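Local structure of interphotoreceptor retinoid-binding protein (Xenopus laevis, 1J7X) at residues T5-Q10 and F247-T252; L35-V40 and A48-E53; I79-I84 and D118-A123; P105-Y110 and I139-I144. The protein probably binds retinoids and carries them through the extracellular space between photoreceptors and pigment epithelium, this chain being one functional unit of the protein. One frame throughout, in Å; residues are numbered along the deposited sequence.

Contact 1 of 4, residues T5-Q10 and F247-T252; sequences THVLHQ and FPFGDT
The side-chain amide of Q10 meets the backbone of G250 with both ends. Q10 NE2 gives a nearly straight bond (168°) to a lone pair of G250 O, at 3.2 Å. G250 O lies almost in the plane of that amide. Q10 OE1 takes a bent, weak bond from G250 N, at 2.9 Å. H6 comes from one helical turn earlier. Its NE2 sits 2.8 Å from G250 O, but the bond is bent (126°) and weak. A second weak bond runs from H6 NE2 to D251 OD1, at 3.3 Å. Both oxygens lie at the ring edge, and the D251 carboxylate is steeply turned against the imidazole. Q10 NE2 rests over one ring face of H6, near the rim. Beside this polar patch V7 CG1, anti to its backbone N, stands over the centre of the F249 ring, 3.7 Å from the centroid, a CH-pi contact. Q10 CB lies at the edge of the same ring. A type II turn from F249 to T252 presents F249, G250 and D251 to the helix. T252 OG1 reinforces it with a 2.6 Å bond to F249 O. Further out, F249 packs on L11, L254 and V256. The contact thus ties helix 2-18 to the turn between strands 244-248 and 254-265. G250 O draws two side-chain donors, and D251 would probably favour a protonated H6.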
loop_
_atom_site.group_PDB
_atom_site.type_symbol
_atom_site.label_atom_id
_atom_site.label_comp_id
_atom_site.label_asym_id
_atom_site.label_seq_id
_atom_site.Cartn_x
_atom_site.Cartn_y
_atom_site.Cartn_z
ATOM N N THR A 5 -35.043 -3.670 3.411
ATOM C CA THR A 5 -34.720 -4.383 4.642
ATOM C C THR A 5 -33.800 -5.592 4.336
ATOM O O THR A 5 -33.004 -6.033 5.147
ATOM C CB THR A 5 -35.989 -4.763 5.436
ATOM O OG1 THR A 5 -36.700 -5.859 4.823
ATOM C CG2 THR A 5 -36.952 -3.636 5.390
ATOM N N HIS A 6 -33.913 -6.109 3.152
ATOM C CA HIS A 6 -33.123 -7.270 2.753
ATOM C C HIS A 6 -31.638 -6.853 2.768
ATOM O O HIS A 6 -30.784 -7.529 3.354
ATOM C CB HIS A 6 -33.550 -7.721 1.374
ATOM C CG HIS A 6 -32.910 -9.002 0.923
ATOM N ND1 HIS A 6 -33.019 -10.177 1.638
ATOM C CD2 HIS A 6 -32.176 -9.303 -0.174
ATOM C CE1 HIS A 6 -32.407 -11.150 0.990
ATOM N NE2 HIS A 6 -31.867 -10.644 -0.106
ATOM N N VAL A 7 -31.365 -5.686 2.185
ATOM C CA VAL A 7 -29.996 -5.194 2.153
ATOM C C VAL A 7 -29.559 -4.783 3.521
ATOM O O VAL A 7 -28.470 -5.088 3.922
ATOM C CB VAL A 7 -29.845 -3.998 1.208
ATOM C CG1 VAL A 7 -28.402 -3.466 1.251
ATOM C CG2 VAL A 7 -30.157 -4.432 -0.149
ATOM N N LEU A 8 -30.420 -4.049 4.201
ATOM C CA LEU A 8 -30.102 -3.548 5.521
ATOM C C LEU A 8 -29.719 -4.592 6.436
ATOM O O LEU A 8 -28.683 -4.487 7.159
ATOM C CB LEU A 8 -31.284 -2.663 6.009
ATOM C CG LEU A 8 -31.108 -2.093 7.412
ATOM C CD1 LEU A 8 -29.966 -1.113 7.464
ATOM C CD2 LEU A 8 -32.483 -1.368 7.727
ATOM N N HIS A 9 -30.484 -5.698 6.479
ATOM C CA HIS A 9 -30.228 -6.781 7.423
ATOM C C HIS A 9 -28.834 -7.423 7.141
ATOM O O HIS A 9 -28.060 -7.701 7.994
ATOM C CB HIS A 9 -31.363 -7.877 7.302
ATOM C CG HIS A 9 -31.270 -8.975 8.293
ATOM N ND1 HIS A 9 -31.186 -10.297 7.929
ATOM C CD2 HIS A 9 -31.056 -8.948 9.617
ATOM C CE1 HIS A 9 -30.991 -11.034 9.003
ATOM N NE2 HIS A 9 -30.949 -10.240 10.051
ATOM N N GLN A 10 -28.559 -7.655 5.883
ATOM C CA GLN A 10 -27.309 -8.297 5.541
ATOM C C GLN A 10 -26.163 -7.315 5.919
ATOM O O GLN A 10 -25.125 -7.729 6.488
ATOM C CB GLN A 10 -27.335 -8.608 4.072
ATOM C CG GLN A 10 -28.288 -9.720 3.609
ATOM C CD GLN A 10 -28.180 -10.076 2.085
ATOM O OE1 GLN A 10 -27.097 -10.491 1.588
ATOM N NE2 GLN A 10 -29.264 -9.841 1.350
ATOM N N PHE A 247 -18.391 -8.153 -0.074
ATOM C CA PHE A 247 -19.521 -9.011 0.329
ATOM C C PHE A 247 -20.743 -8.717 -0.509
ATOM O O PHE A 247 -21.247 -7.630 -0.510
ATOM C CB PHE A 247 -19.827 -8.799 1.813
ATOM C CG PHE A 247 -18.666 -9.080 2.735
ATOM C CD1 PHE A 247 -17.692 -8.127 3.004
ATOM C CD2 PHE A 247 -18.597 -10.284 3.447
ATOM C CE1 PHE A 247 -16.624 -8.406 3.781
ATOM C CE2 PHE A 247 -17.549 -10.511 4.377
ATOM C CZ PHE A 247 -16.562 -9.576 4.521
ATOM N N PRO A 248 -21.216 -9.682 -1.274
ATOM C CA PRO A 248 -22.331 -9.464 -2.154
ATOM C C PRO A 248 -23.569 -9.497 -1.338
ATOM O O PRO A 248 -23.532 -10.010 -0.208
ATOM C CB PRO A 248 -22.245 -10.677 -3.116
ATOM C CG PRO A 248 -21.819 -11.729 -2.183
ATOM C CD PRO A 248 -20.701 -11.040 -1.382
ATOM N N PHE A 249 -24.566 -8.797 -1.803
ATOM C CA PHE A 249 -25.854 -8.801 -1.115
ATOM C C PHE A 249 -26.707 -9.797 -1.879
ATOM O O PHE A 249 -27.155 -9.475 -3.011
ATOM C CB PHE A 249 -26.547 -7.426 -1.160
ATOM C CG PHE A 249 -25.923 -6.387 -0.202
ATOM C CD1 PHE A 249 -26.006 -6.552 1.149
ATOM C CD2 PHE A 249 -25.217 -5.329 -0.686
ATOM C CE1 PHE A 249 -25.377 -5.678 2.012
ATOM C CE2 PHE A 249 -24.653 -4.406 0.148
ATOM C CZ PHE A 249 -24.723 -4.617 1.516
ATOM N N GLY A 250 -26.903 -10.960 -1.291
ATOM C CA GLY A 250 -27.770 -11.976 -1.892
ATOM C C GLY A 250 -29.058 -11.376 -2.416
ATOM O O GLY A 250 -29.657 -10.440 -1.793
ATOM N N ASP A 251 -29.441 -11.853 -3.608
ATOM C CA ASP A 251 -30.651 -11.456 -4.305
ATOM C C ASP A 251 -30.625 -10.071 -4.872
ATOM O O ASP A 251 -31.686 -9.504 -5.165
ATOM C CB ASP A 251 -31.870 -11.630 -3.357
ATOM C CG ASP A 251 -31.962 -13.068 -2.759
ATOM O OD1 ASP A 251 -31.249 -13.386 -1.758
ATOM O OD2 ASP A 251 -32.723 -13.938 -3.261
ATOM N N THR A 252 -29.427 -9.507 -5.055
ATOM C CA THR A 252 -29.372 -8.150 -5.575
ATOM C C THR A 252 -28.207 -8.006 -6.486
ATOM O O THR A 252 -27.388 -8.872 -6.549
ATOM C CB THR A 252 -29.143 -7.140 -4.462
ATOM O OG1 THR A 252 -27.748 -7.149 -4.107
ATOM C CG2 THR A 252 -29.983 -7.506 -3.184
#

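Contact 2 of 4, residues L35-V40 and A48-E53; sequences LDYSTV and AKLNYE
This contact belongs to the small helical part at the N-terminal end of the chain. The loop that leads from helix 25-31 into helix 43-58 folds back on that second helix. L35 and E53 meet tip to tip. Both methyls of L35 straddle the aliphatic part of E53: L35 CD1 and L35 CD2 each stand 3.4 Å from E53 CG. L35 CD2 also lies against the start of the carboxylate, at 3.4 Å from E53 CD. The glutamate bends at chi2 (57°), so its carboxylate turns back toward K49, one helical turn earlier. K49 NZ and E53 OE1 form only a long salt bridge. Next along the loop, Y37 offers its ring edge to L50 CD2, and its OH is 3.7 Å from that methyl. Y37 OH is itself hydrogen-bonded to L32 O. V40 CG1 closes the other end against K49 CB, at 4.1 Å. An alanine in place of L35 would remove both methyls and would probably leave the CH2 groups of E53 less well shielded from solvent. No direct hydrogen bond joins the two segments. One water bridges them: it accepts from D36 N at 3.0 Å and, weakly, from K49 NZ. Y37 and V40 also pack on V4 of helix 2-18. The chemistry is mostly apolar carbon against the stems of charged side chains, so within these segments the loop is held mainly by apolar packing and one bridging water, and the charges of K49 and E53 are likely to stay near solvent.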
loop_
_atom_site.group_PDB
_atom_site.type_symbol
_atom_site.label_atom_id
_atom_site.label_comp_id
_atom_site.label_asym_id
_atom_site.label_seq_id
_atom_site.Cartn_x
_atom_site.Cartn_y
_atom_site.Cartn_z
ATOM N N LEU A 35 -32.933 5.289 10.018
ATOM C CA LEU A 35 -33.029 6.149 8.866
ATOM C C LEU A 35 -34.430 6.067 8.249
ATOM O O LEU A 35 -35.129 5.148 8.393
ATOM C CB LEU A 35 -32.000 5.733 7.836
ATOM C CG LEU A 35 -30.513 5.828 8.213
ATOM C CD1 LEU A 35 -29.652 5.321 7.008
ATOM C CD2 LEU A 35 -30.151 7.198 8.590
ATOM N N ASP A 36 -34.790 7.080 7.516
ATOM C CA ASP A 36 -35.984 7.161 6.759
ATOM C C ASP A 36 -35.760 6.587 5.338
ATOM O O ASP A 36 -35.144 7.222 4.553
ATOM C CB ASP A 36 -36.390 8.638 6.676
ATOM C CG ASP A 36 -37.395 8.885 5.621
ATOM O OD1 ASP A 36 -38.338 8.084 5.497
ATOM O OD2 ASP A 36 -37.257 9.836 4.821
ATOM N N TYR A 37 -36.202 5.366 5.130
ATOM C CA TYR A 37 -36.169 4.590 3.882
ATOM C C TYR A 37 -37.521 4.447 3.197
ATOM O O TYR A 37 -37.925 3.338 2.782
ATOM C CB TYR A 37 -35.871 3.137 4.161
ATOM C CG TYR A 37 -34.574 2.915 4.828
ATOM C CD1 TYR A 37 -34.534 2.666 6.195
ATOM C CD2 TYR A 37 -33.365 2.946 4.089
ATOM C CE1 TYR A 37 -33.375 2.456 6.829
ATOM C CE2 TYR A 37 -32.181 2.740 4.708
ATOM C CZ TYR A 37 -32.163 2.538 6.088
ATOM O OH TYR A 37 -30.984 2.253 6.711
ATOM N N SER A 38 -38.275 5.511 3.132
ATOM C CA SER A 38 -39.487 5.356 2.412
ATOM C C SER A 38 -39.337 6.285 1.242
ATOM O O SER A 38 -40.305 6.730 0.691
ATOM C CB SER A 38 -40.672 5.737 3.285
ATOM O OG SER A 38 -40.415 7.031 3.796
ATOM N N THR A 39 -38.127 6.577 0.830
ATOM C CA THR A 39 -37.940 7.438 -0.329
ATOM C C THR A 39 -37.093 6.682 -1.411
ATOM O O THR A 39 -36.898 7.144 -2.531
ATOM C CB THR A 39 -37.223 8.710 0.120
ATOM O OG1 THR A 39 -37.965 9.344 1.184
ATOM C CG2 THR A 39 -37.150 9.739 -1.064
ATOM N N VAL A 40 -36.544 5.540 -1.018
ATOM C CA VAL A 40 -35.636 4.770 -1.876
ATOM C C VAL A 40 -36.166 3.462 -2.379
ATOM O O VAL A 40 -36.500 2.585 -1.610
ATOM C CB VAL A 40 -34.323 4.474 -1.142
ATOM C CG1 VAL A 40 -33.631 5.794 -0.731
ATOM C CG2 VAL A 40 -34.542 3.577 0.073
ATOM N N ALA A 48 -26.659 4.751 -2.710
ATOM C CA ALA A 48 -26.379 6.144 -2.445
ATOM C C ALA A 48 -26.793 6.598 -1.064
ATOM O O ALA A 48 -26.070 7.275 -0.342
ATOM C CB ALA A 48 -26.969 7.053 -3.532
ATOM N N LYS A 49 -27.996 6.165 -0.648
ATOM C CA LYS A 49 -28.429 6.567 0.646
ATOM C C LYS A 49 -27.558 5.998 1.774
ATOM O O LYS A 49 -27.266 6.689 2.716
ATOM C CB LYS A 49 -29.901 6.077 0.824
ATOM C CG LYS A 49 -30.492 6.414 2.156
ATOM C CD LYS A 49 -30.514 7.886 2.481
ATOM C CE LYS A 49 -31.134 8.219 3.844
ATOM N NZ LYS A 49 -30.834 9.661 4.288
ATOM N N LEU A 50 -27.335 4.672 1.753
ATOM C CA LEU A 50 -26.528 4.033 2.736
ATOM C C LEU A 50 -25.083 4.532 2.686
ATOM O O LEU A 50 -24.512 4.718 3.777
ATOM C CB LEU A 50 -26.553 2.545 2.644
ATOM C CG LEU A 50 -27.927 1.992 3.082
ATOM C CD1 LEU A 50 -28.070 0.558 2.615
ATOM C CD2 LEU A 50 -27.949 2.079 4.571
ATOM N N ASN A 51 -24.558 4.852 1.507
ATOM C CA ASN A 51 -23.205 5.362 1.354
ATOM C C ASN A 51 -23.099 6.743 2.018
ATOM O O ASN A 51 -22.134 7.013 2.798
ATOM C CB ASN A 51 -22.765 5.454 -0.083
ATOM C CG ASN A 51 -22.344 4.161 -0.631
ATOM O OD1 ASN A 51 -22.403 3.953 -1.869
ATOM N ND2 ASN A 51 -21.757 3.348 0.208
ATOM N N TYR A 52 -24.128 7.563 1.856
ATOM C CA TYR A 52 -24.065 8.935 2.503
ATOM C C TYR A 52 -24.128 8.831 3.977
ATOM O O TYR A 52 -23.378 9.483 4.756
ATOM C CB TYR A 52 -25.261 9.790 2.065
ATOM C CG TYR A 52 -24.993 11.303 2.258
ATOM C CD1 TYR A 52 -23.997 11.932 1.467
ATOM C CD2 TYR A 52 -25.698 12.047 3.108
ATOM C CE1 TYR A 52 -23.713 13.322 1.538
ATOM C CE2 TYR A 52 -25.434 13.429 3.231
ATOM C CZ TYR A 52 -24.402 14.061 2.460
ATOM O OH TYR A 52 -24.116 15.502 2.439
ATOM N N GLU A 53 -25.018 7.947 4.455
ATOM C CA GLU A 53 -25.120 7.712 5.878
ATOM C C GLU A 53 -23.888 7.069 6.449
ATOM O O GLU A 53 -23.351 7.525 7.459
ATOM C CB GLU A 53 -26.377 6.899 6.194
ATOM C CG GLU A 53 -26.898 7.192 7.585
ATOM C CD GLU A 53 -27.188 8.691 7.781
ATOM O OE1 GLU A 53 -27.813 9.279 6.873
ATOM O OE2 GLU A 53 -26.737 9.235 8.838
HETATM O O HOH W 1 -32.842 9.319 6.964
#

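Contact 3 of 4, residues I79-I84 and D118-A123; sequences IQAENI and DVSVIA
D118 OD2 is gripped twice, both times by S120. S120 N donates to it at 2.8 Å, along a fairly straight path (164°), and meets the carboxylate from above its plane. S120 OG donates to it as well, at 2.8 Å, and D118 OD2 receives it on its anti lone pair. The serine hydroxyl reaches back because OG sits between the backbone N and the carbonyl carbon (chi1 62°). The other oxygen, D118 OD1, is bonded to T156 OG1, so the carboxylate is held from two directions. An alanine in place of S120 would lose one of the two grips on D118 OD2 and would probably hold the carboxylate less firmly. Across the contact the same S120 OG touches A81 CB at 3.7 Å. The main packing is by V121, whose two methyls divide the work. V121 CG2 presses on the backbone of the loop, 3.2 Å from A81 N. V121 CG1, anti to its own backbone N, meets I84 CD1 at 3.6 Å. I79 CG2 reaches the same V121 CG1 at 3.9 Å. The loop makes a short 3-10 turn at 81-82, which brings A81 and I84 to bear on one valine. No direct hydrogen bond crosses. A water links the segments instead, donating to I79 O at 2.7 Å and accepting from D118 N. A serine-supported aspartate N-cap thus starts helix 119-137, the helix of a beta-alpha-beta unit, while the loop before helix 88-98 lies across its first turn.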
loop_
_atom_site.group_PDB
_atom_site.type_symbol
_atom_site.label_atom_id
_atom_site.label_comp_id
_atom_site.label_asym_id
_atom_site.label_seq_id
_atom_site.Cartn_x
_atom_site.Cartn_y
_atom_site.Cartn_z
ATOM N N ILE A 79 6.184 -12.417 -9.984
ATOM C CA ILE A 79 7.049 -13.589 -10.007
ATOM C C ILE A 79 6.663 -14.550 -8.904
ATOM O O ILE A 79 6.677 -14.148 -7.761
ATOM C CB ILE A 79 8.525 -13.178 -9.791
ATOM C CG1 ILE A 79 8.980 -12.139 -10.837
ATOM C CG2 ILE A 79 9.428 -14.418 -9.856
ATOM C CD1 ILE A 79 8.829 -12.627 -12.239
ATOM N N GLN A 80 6.336 -15.797 -9.237
ATOM C CA GLN A 80 5.917 -16.800 -8.228
ATOM C C GLN A 80 7.087 -17.676 -7.832
ATOM O O GLN A 80 7.952 -17.973 -8.658
ATOM C CB GLN A 80 4.822 -17.672 -8.787
ATOM C CG GLN A 80 3.596 -16.877 -9.070
ATOM C CD GLN A 80 3.073 -16.182 -7.839
ATOM O OE1 GLN A 80 2.768 -16.834 -6.848
ATOM N NE2 GLN A 80 2.962 -14.861 -7.895
ATOM N N ALA A 81 7.103 -18.100 -6.577
ATOM C CA ALA A 81 8.189 -18.949 -6.079
ATOM C C ALA A 81 8.318 -20.223 -6.876
ATOM O O ALA A 81 9.441 -20.682 -7.164
ATOM C CB ALA A 81 8.011 -19.268 -4.568
ATOM N N GLU A 82 7.164 -20.761 -7.256
ATOM C CA GLU A 82 7.094 -22.022 -8.005
ATOM C C GLU A 82 7.607 -21.881 -9.440
ATOM O O GLU A 82 7.612 -22.876 -10.202
ATOM C CB GLU A 82 5.666 -22.560 -8.008
ATOM C CG GLU A 82 4.603 -21.527 -8.301
ATOM C CD GLU A 82 3.208 -22.072 -8.067
ATOM O OE1 GLU A 82 2.833 -23.058 -8.784
ATOM O OE2 GLU A 82 2.501 -21.525 -7.160
ATOM N N ASN A 83 8.023 -20.669 -9.820
ATOM C CA ASN A 83 8.510 -20.434 -11.166
ATOM C C ASN A 83 9.888 -19.785 -11.201
ATOM O O ASN A 83 10.269 -19.240 -12.234
ATOM C CB ASN A 83 7.532 -19.551 -11.907
ATOM C CG ASN A 83 6.146 -20.176 -11.986
ATOM O OD1 ASN A 83 5.477 -20.374 -10.977
ATOM N ND2 ASN A 83 5.729 -20.503 -13.183
ATOM N N ILE A 84 10.598 -19.839 -10.072
ATOM C CA ILE A 84 11.928 -19.281 -9.942
ATOM C C ILE A 84 12.953 -20.310 -10.422
ATOM O O ILE A 84 12.883 -21.429 -9.981
ATOM C CB ILE A 84 12.232 -18.966 -8.475
ATOM C CG1 ILE A 84 11.187 -18.010 -7.924
ATOM C CG2 ILE A 84 13.602 -18.300 -8.350
ATOM C CD1 ILE A 84 11.402 -17.664 -6.463
ATOM N N ASP A 118 6.497 -11.889 -3.441
ATOM C CA ASP A 118 6.308 -12.421 -2.123
ATOM C C ASP A 118 7.707 -12.620 -1.463
ATOM O O ASP A 118 8.711 -12.844 -2.158
ATOM C CB ASP A 118 5.591 -13.781 -2.179
ATOM C CG ASP A 118 5.302 -14.319 -0.809
ATOM O OD1 ASP A 118 4.362 -13.815 -0.155
ATOM O OD2 ASP A 118 6.080 -15.164 -0.308
ATOM N N VAL A 119 7.715 -12.532 -0.147
ATOM C CA VAL A 119 8.979 -12.674 0.541
ATOM C C VAL A 119 9.666 -14.050 0.220
ATOM O O VAL A 119 10.886 -14.177 0.332
ATOM C CB VAL A 119 8.854 -12.362 2.049
ATOM C CG1 VAL A 119 8.112 -13.461 2.764
ATOM C CG2 VAL A 119 10.231 -12.080 2.662
ATOM N N SER A 120 8.848 -15.061 -0.154
ATOM C CA SER A 120 9.451 -16.376 -0.438
ATOM C C SER A 120 10.322 -16.313 -1.693
ATOM O O SER A 120 11.297 -17.050 -1.803
ATOM C CB SER A 120 8.398 -17.445 -0.478
ATOM O OG SER A 120 7.444 -17.239 -1.510
ATOM N N VAL A 121 9.949 -15.433 -2.625
ATOM C CA VAL A 121 10.651 -15.200 -3.832
ATOM C C VAL A 121 11.874 -14.386 -3.578
ATOM O O VAL A 121 12.994 -14.723 -4.029
ATOM C CB VAL A 121 9.760 -14.591 -4.864
ATOM C CG1 VAL A 121 10.597 -14.209 -6.109
ATOM C CG2 VAL A 121 8.568 -15.584 -5.214
ATOM N N ILE A 122 11.727 -13.299 -2.804
ATOM C CA ILE A 122 12.827 -12.461 -2.498
ATOM C C ILE A 122 13.908 -13.211 -1.793
ATOM O O ILE A 122 15.086 -12.936 -2.003
ATOM C CB ILE A 122 12.495 -11.188 -1.667
ATOM C CG1 ILE A 122 11.492 -10.316 -2.407
ATOM C CG2 ILE A 122 13.749 -10.368 -1.290
ATOM C CD1 ILE A 122 12.055 -9.761 -3.742
ATOM N N ALA A 123 13.509 -14.200 -0.993
ATOM C CA ALA A 123 14.499 -15.024 -0.279
ATOM C C ALA A 123 15.465 -15.682 -1.265
ATOM O O ALA A 123 16.715 -15.498 -1.192
ATOM C CB ALA A 123 13.769 -16.093 0.508
HETATM O O HOH W 2 5.217 -13.279 -5.618
#

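Contact 4 of 4, residues P105-Y110 and I139-I144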
loop_
_atom_site.group_PDB
_atom_site.type_symbol
_atom_site.label_atom_id
_atom_site.label_comp_id
_atom_site.label_asym_id
_atom_site.label_seq_id
_atom_site.Cartn_x
_atom_site.Cartn_y
_atom_site.Cartn_z
ATOM N N PRO A 105 24.300 11.274 -13.196
ATOM C CA PRO A 105 25.294 12.329 -12.996
ATOM C C PRO A 105 25.095 13.028 -11.663
ATOM O O PRO A 105 23.984 13.201 -11.110
ATOM C CB PRO A 105 25.057 13.248 -14.212
ATOM C CG PRO A 105 24.570 12.398 -15.235
ATOM C CD PRO A 105 23.634 11.355 -14.497
ATOM N N GLY A 106 26.205 13.365 -11.051
ATOM C CA GLY A 106 26.088 13.958 -9.760
ATOM C C GLY A 106 26.069 12.922 -8.696
ATOM O O GLY A 106 25.842 13.265 -7.540
ATOM N N ASN A 107 26.346 11.662 -9.080
ATOM C CA ASN A 107 26.412 10.556 -8.104
ATOM C C ASN A 107 25.047 10.309 -7.385
ATOM O O ASN A 107 25.014 10.187 -6.213
ATOM C CB ASN A 107 27.441 10.817 -7.032
ATOM C CG ASN A 107 27.806 9.584 -6.261
ATOM O OD1 ASN A 107 27.719 8.466 -6.797
ATOM N ND2 ASN A 107 28.247 9.779 -5.023
ATOM N N ILE A 108 23.967 10.300 -8.141
ATOM C CA ILE A 108 22.642 10.075 -7.580
ATOM C C ILE A 108 22.253 8.673 -8.075
ATOM O O ILE A 108 22.264 8.466 -9.135
ATOM C CB ILE A 108 21.638 11.042 -8.212
ATOM C CG1 ILE A 108 21.906 12.528 -7.896
ATOM C CG2 ILE A 108 20.191 10.664 -7.868
ATOM C CD1 ILE A 108 21.752 12.680 -6.544
ATOM N N GLY A 109 21.898 7.778 -7.181
ATOM C CA GLY A 109 21.515 6.431 -7.513
ATOM C C GLY A 109 20.091 6.441 -8.043
ATOM O O GLY A 109 19.250 7.200 -7.467
ATOM N N TYR A 110 19.828 5.615 -9.049
ATOM C CA TYR A 110 18.509 5.446 -9.604
ATOM C C TYR A 110 18.144 3.951 -9.564
ATOM O O TYR A 110 18.963 3.091 -10.052
ATOM C CB TYR A 110 18.452 5.892 -11.069
ATOM C CG TYR A 110 17.097 5.631 -11.728
ATOM C CD1 TYR A 110 15.994 6.500 -11.487
ATOM C CD2 TYR A 110 16.891 4.524 -12.515
ATOM C CE1 TYR A 110 14.756 6.249 -12.102
ATOM C CE2 TYR A 110 15.664 4.281 -13.031
ATOM C CZ TYR A 110 14.581 5.137 -12.859
ATOM O OH TYR A 110 13.400 4.886 -13.473
ATOM N N ILE A 139 28.065 3.625 -3.553
ATOM C CA ILE A 139 28.897 4.786 -3.855
ATOM C C ILE A 139 28.054 6.109 -3.823
ATOM O O ILE A 139 28.592 7.167 -3.560
ATOM C CB ILE A 139 29.524 4.624 -5.221
ATOM C CG1 ILE A 139 30.473 5.794 -5.538
ATOM C CG2 ILE A 139 28.527 4.469 -6.359
ATOM C CD1 ILE A 139 31.718 5.842 -4.720
ATOM N N THR A 140 26.758 6.043 -4.091
ATOM C CA THR A 140 25.931 7.276 -4.162
ATOM C C THR A 140 25.629 7.987 -2.849
ATOM O O THR A 140 25.667 7.402 -1.754
ATOM C CB THR A 140 24.635 6.961 -4.885
ATOM O OG1 THR A 140 23.804 6.090 -4.096
ATOM C CG2 THR A 140 24.900 6.254 -6.213
ATOM N N GLU A 141 25.264 9.285 -2.913
ATOM C CA GLU A 141 25.016 10.017 -1.726
ATOM C C GLU A 141 23.478 10.227 -1.593
ATOM O O GLU A 141 22.994 10.551 -0.542
ATOM C CB GLU A 141 25.714 11.365 -1.794
ATOM C CG GLU A 141 27.223 11.257 -1.540
ATOM C CD GLU A 141 27.523 10.521 -0.257
ATOM O OE1 GLU A 141 26.745 10.638 0.708
ATOM O OE2 GLU A 141 28.532 9.779 -0.168
ATOM N N ASN A 142 22.781 10.023 -2.670
ATOM C CA ASN A 142 21.308 10.139 -2.659
ATOM C C ASN A 142 20.738 9.043 -3.580
ATOM O O ASN A 142 21.445 8.523 -4.480
ATOM C CB ASN A 142 20.894 11.483 -3.218
ATOM C CG ASN A 142 21.165 12.594 -2.265
ATOM O OD1 ASN A 142 20.518 12.710 -1.221
ATOM N ND2 ASN A 142 22.154 13.417 -2.614
ATOM N N LEU A 143 19.523 8.608 -3.300
ATOM C CA LEU A 143 18.905 7.526 -4.076
ATOM C C LEU A 143 17.490 7.878 -4.454
ATOM O O LEU A 143 16.713 8.357 -3.659
ATOM C CB LEU A 143 18.876 6.246 -3.246
ATOM C CG LEU A 143 18.145 5.063 -3.890
ATOM C CD1 LEU A 143 18.960 4.586 -5.104
ATOM C CD2 LEU A 143 17.959 3.854 -3.000
ATOM N N ILE A 144 17.169 7.641 -5.691
ATOM C CA ILE A 144 15.829 7.844 -6.243
ATOM C C ILE A 144 15.244 6.505 -6.479
ATOM O O ILE A 144 15.777 5.778 -7.303
ATOM C CB ILE A 144 15.835 8.640 -7.564
ATOM C CG1 ILE A 144 16.230 10.104 -7.282
ATOM C CG2 ILE A 144 14.503 8.650 -8.178
ATOM C CD1 ILE A 144 17.457 10.290 -6.479
#
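The flat amide of N107 has I139 O close to its plane, at the ND2 end. N107 ND2 donates to I139 O at 3.0 Å, and the nitrogen stands above the plane of that carbonyl. N107 OD1 lies against T140 CA, at 3.4 Å. The amide gets there because CG is anti to the backbone N (chi1 -164°). I108 CD1 packs on N142 CB at 3.6 Å, with N142 ND2 a little farther off. The Y110 ring meets I144 CG2 obliquely, and its hydroxyl is bonded to D146 of the neighbouring strand. Beyond these groups the backbones pair as parallel strands. G109 uses both its N-H and its C=O: G109 N donates to N142 O at 2.8 Å, and G109 O accepts from I144 N at 2.8 Å. A weak bond from E141 N to N107 O lies just before the regular pairing. T140 CG2 covers G109 N from the loop, at 3.5 Å. A side chain on G109 would crowd L143 CD1 and T140 OG1. On the opposite face, that of Y110 and I144, I108 and I144 pack on I295 of helix 287-296. N107 and I108 both face L104, a G1 bulge where strand 108-112 begins to pair with its antiparallel partner 100-104. Strands 108-112 and 142-146 are the two strands of a beta-alpha-beta unit, joined by helix 119-137. Within these segments the pairing rests on two short backbone bonds at G109, extended beyond the strand end by a side-chain amide that ties down the loop after the helix.

In the fold
The four contacts spread along an elongated chain. Contacts 1 and 2 sit at one end, with centres 14 Å apart, and touch through L8 with Y37 and V7 with L50. Contact 1 joins the first helix to the turn after strand 244-248, so late residues return to the N-terminal helices and contacts 2, 3 and 4 all fall within the loop it closes. Contact 2 closes before contact 3 opens. Contacts 3 and 4 alternate along the chain and lie 29 Å apart between centres. They share one beta-alpha-beta unit: contact 3 is at the start of helix 119-137, contact 4 pairs the strands before and after that helix in the mixed sheet. Contacts 1 and 4, 55 Å apart between centres, lie on opposite sides of the chain's centre.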